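Local coordinates for protein D-glycerate 2-kinase (Thermotoga maritima, PDB 2B8N) that phosphorylates D-glycerate to 2-phosphoglycerate with ATP in a step of serine degradation, at residues A[38-43]-A[62-67]. Numbering follows the deposited sequence.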
ATOM      1  N   ARG A  38     -15.021   4.822   4.009  1.00 27.18           N
ATOM      2  CA  ARG A  38     -14.888   6.126   4.574  1.00 25.68           C
ATOM      3  C   ARG A  38     -14.004   7.034   3.679  1.00 26.66           C
ATOM      4  O   ARG A  38     -14.277   8.237   3.555  1.00 25.86           O
ATOM      5  CB  ARG A  38     -14.357   5.999   6.012  1.00 25.43           C
ATOM      6  CG  ARG A  38     -13.912   7.317   6.639  1.00 23.19           C
ATOM      7  CD  ARG A  38     -14.012   7.335   8.151  1.00 17.42           C
ATOM      8  NE  ARG A  38     -13.117   8.354   8.690  1.00 18.88           N
ATOM      9  CZ  ARG A  38     -12.653   8.368   9.933  1.00 24.51           C
ATOM     10  NH1 ARG A  38     -13.003   7.425  10.798  1.00 30.39           N
ATOM     11  NH2 ARG A  38     -11.834   9.326  10.323  1.00 20.97           N
ATOM     12  N   ALA A  39     -12.965   6.482   3.050  1.00 26.63           N
ATOM     13  CA  ALA A  39     -12.038   7.322   2.254  1.00 28.24           C
ATOM     14  C   ALA A  39     -12.727   7.955   1.058  1.00 27.75           C
ATOM     15  O   ALA A  39     -12.491   9.135   0.723  1.00 25.79           O
ATOM     16  CB  ALA A  39     -10.827   6.508   1.784  1.00 28.33           C
ATOM     17  N   VAL A  40     -13.563   7.143   0.422  1.00 28.28           N
ATOM     18  CA  VAL A  40     -14.344   7.560  -0.732  1.00 29.79           C
ATOM     19  C   VAL A  40     -15.397   8.591  -0.320  1.00 29.52           C
ATOM     20  O   VAL A  40     -15.463   9.687  -0.874  1.00 30.83           O
ATOM     21  CB  VAL A  40     -15.023   6.334  -1.399  1.00 29.95           C
ATOM     22  CG1 VAL A  40     -16.051   6.761  -2.438  1.00 31.74           C
ATOM     23  CG2 VAL A  40     -13.965   5.455  -2.048  1.00 31.59           C
ATOM     24  N   LYS A  41     -16.217   8.231   0.654  1.00 29.12           N
ATOM     25  CA  LYS A  41     -17.334   9.091   1.073  1.00 28.57           C
ATOM     26  C   LYS A  41     -16.882  10.471   1.585  1.00 27.85           C
ATOM     27  O   LYS A  41     -17.603  11.458   1.423  1.00 28.40           O
ATOM     28  CB  LYS A  41     -18.200   8.376   2.132  1.00 28.59           C
ATOM     29  CG  LYS A  41     -19.223   7.389   1.555  1.00 28.52           C
ATOM     30  CD  LYS A  41     -19.696   6.392   2.607  1.00 28.39           C
ATOM     31  CE  LYS A  41     -20.839   5.480   2.095  1.00 32.32           C
ATOM     32  NZ  LYS A  41     -21.322   4.507   3.143  1.00 29.94           N
ATOM     33  N   GLU A  42     -15.694  10.542   2.183  1.00 27.12           N
ATOM     34  CA  GLU A  42     -15.141  11.826   2.642  1.00 27.75           C
ATOM     35  C   GLU A  42     -14.537  12.680   1.520  1.00 27.91           C
ATOM     36  O   GLU A  42     -14.243  13.843   1.756  1.00 28.14           O
ATOM     37  CB  GLU A  42     -14.109  11.605   3.749  1.00 26.79           C
ATOM     38  CG  GLU A  42     -14.744  11.099   5.023  1.00 29.20           C
ATOM     39  CD  GLU A  42     -13.778  10.981   6.185  1.00 28.62           C
ATOM     40  OE1 GLU A  42     -12.549  11.152   5.981  1.00 35.62           O
ATOM     41  OE2 GLU A  42     -14.261  10.708   7.308  1.00 24.88           O
ATOM     42  N   THR A  43     -14.373  12.108   0.321  1.00 28.70           N
ATOM     43  CA  THR A  43     -13.833  12.825  -0.842  1.00 29.45           C
ATOM     44  C   THR A  43     -14.819  13.018  -2.015  1.00 28.92           C
ATOM     45  O   THR A  43     -15.036  14.151  -2.482  1.00 28.69           O
ATOM     46  CB  THR A  43     -12.624  12.077  -1.406  1.00 30.06           C
ATOM     47  OG1 THR A  43     -11.640  11.899  -0.380  1.00 33.17           O
ATOM     48  CG2 THR A  43     -12.019  12.849  -2.575  1.00 32.49           C
ATOM     49  N   TRP A  62     -13.617  -3.698  -4.749  1.00 28.57           N
ATOM     50  CA  TRP A  62     -15.014  -3.982  -4.506  1.00 28.06           C
ATOM     51  C   TRP A  62     -15.616  -3.016  -3.476  1.00 28.88           C
ATOM     52  O   TRP A  62     -16.726  -2.517  -3.677  1.00 29.65           O
ATOM     53  CB  TRP A  62     -15.216  -5.441  -4.109  1.00 27.62           C
ATOM     54  CG  TRP A  62     -16.637  -5.858  -4.206  1.00 28.91           C
ATOM     55  CD1 TRP A  62     -17.252  -6.467  -5.272  1.00 31.06           C
ATOM     56  CD2 TRP A  62     -17.651  -5.680  -3.209  1.00 30.98           C
ATOM     57  NE1 TRP A  62     -18.587  -6.686  -4.989  1.00 29.04           N
ATOM     58  CE2 TRP A  62     -18.855  -6.203  -3.734  1.00 29.01           C
ATOM     59  CE3 TRP A  62     -17.659  -5.129  -1.923  1.00 28.72           C
ATOM     60  CZ2 TRP A  62     -20.041  -6.195  -3.011  1.00 31.41           C
ATOM     61  CZ3 TRP A  62     -18.850  -5.101  -1.213  1.00 26.90           C
ATOM     62  CH2 TRP A  62     -20.019  -5.632  -1.751  1.00 29.73           C
ATOM     63  N   ARG A  63     -14.907  -2.728  -2.386  1.00 28.79           N
ATOM     64  CA  ARG A  63     -15.501  -1.848  -1.370  1.00 29.38           C
ATOM     65  C   ARG A  63     -15.491  -0.373  -1.794  1.00 29.42           C
ATOM     66  O   ARG A  63     -16.415   0.389  -1.480  1.00 29.81           O
ATOM     67  CB  ARG A  63     -14.863  -2.045   0.005  1.00 29.17           C
ATOM     68  CG  ARG A  63     -14.993  -3.484   0.500  1.00 31.42           C
ATOM     69  CD  ARG A  63     -15.752  -3.650   1.818  1.00 36.38           C
ATOM     70  NE  ARG A  63     -17.105  -4.212   1.637  1.00 42.49           N
ATOM     71  CZ  ARG A  63     -17.833  -4.813   2.590  1.00 37.19           C
ATOM     72  NH1 ARG A  63     -17.378  -4.942   3.822  1.00 37.51           N
ATOM     73  NH2 ARG A  63     -19.041  -5.293   2.309  1.00 42.07           N
HETATM   74  N   MSE A  64     -14.462   0.024  -2.535  1.00 30.04           N
HETATM   75  CA  MSE A  64     -14.408   1.373  -3.090  1.00 29.48           C
HETATM   76  C   MSE A  64     -15.548   1.586  -4.102  1.00 29.58           C
HETATM   77  O   MSE A  64     -16.165   2.655  -4.117  1.00 29.04           O
HETATM   78  CB  MSE A  64     -13.065   1.627  -3.753  1.00 28.40           C
HETATM   79  CG  MSE A  64     -11.887   1.649  -2.812  1.00 30.54           C
HETATM   80 SE   MSE A  64     -10.225   2.128  -3.755  1.00 30.62          SE
HETATM   81  CE  MSE A  64     -10.543   4.013  -4.239  1.00 34.29           C
ATOM     82  N   ALA A  65     -15.832   0.577  -4.933  1.00 28.58           N
ATOM     83  CA  ALA A  65     -16.928   0.683  -5.897  1.00 27.97           C
ATOM     84  C   ALA A  65     -18.265   0.804  -5.159  1.00 27.58           C
ATOM     85  O   ALA A  65     -19.033   1.714  -5.417  1.00 26.71           O
ATOM     86  CB  ALA A  65     -16.954  -0.514  -6.834  1.00 28.56           C
ATOM     87  N   LYS A  66     -18.529  -0.104  -4.224  1.00 27.63           N
ATOM     88  CA  LYS A  66     -19.749  -0.039  -3.436  1.00 28.19           C
ATOM     89  C   LYS A  66     -19.977   1.332  -2.784  1.00 27.83           C
ATOM     90  O   LYS A  66     -21.110   1.815  -2.758  1.00 28.50           O
ATOM     91  CB  LYS A  66     -19.746  -1.094  -2.340  1.00 28.40           C
ATOM     92  CG  LYS A  66     -20.979  -1.034  -1.445  1.00 26.51           C
ATOM     93  CD  LYS A  66     -21.055  -2.231  -0.523  1.00 32.14           C
ATOM     94  CE  LYS A  66     -22.125  -2.026   0.544  1.00 34.86           C
ATOM     95  NZ  LYS A  66     -21.726  -0.952   1.489  1.00 34.63           N
ATOM     96  N   ALA A  67     -18.923   1.936  -2.232  1.00 26.87           N
ATOM     97  CA  ALA A  67     -19.052   3.252  -1.591  1.00 27.49           C
ATOM     98  C   ALA A  67     -19.369   4.387  -2.590  1.00 27.20           C
ATOM     99  O   ALA A  67     -20.139   5.281  -2.286  1.00 29.64           O
ATOM    100  CB  ALA A  67     -17.802   3.576  -0.771  1.00 27.69           C
TER
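V40 of the short helix 36-41 rests on A67 in the middle of helix 61-72, the CA atoms of the two residues lying 6.4 Å apart. The setting is a domain built on a parallel six-stranded sheet: helix 61-72 follows strand 52-57 and leads into the neighbouring parallel strand 76-84, a beta-alpha-beta crossover, and helix 36-41 packs against it. No hydrogen bond crosses between 38-43 and 62-67, so apolar contact carries the pair. V40 and A67 point their CB atoms at each other, V40 CB lying 4.0 Å from A67 CB. With V40 CG1 anti to the backbone N (chi1 169°), that methyl also lies against the alanine methyl. The other branch turns to the preceding turn of the helix, where V40 CG2 sits 4.1 Å from the carbonyl O of M64, a selenomethionine, and 4.3 Å from its CB. I260 of strand 255-261 touches both V40 and M64. The K41 chain extends past A67, its CE 4.4 Å from A67 O; its ammonium pairs with E70 and D37, and E70 also pairs with K66, so one carboxylate is shared by both ammonium groups. T43 turns back on the same segment, its OG1 donating to A39 O over 3.1 Å, nearly in line with the carbonyl bond (172°).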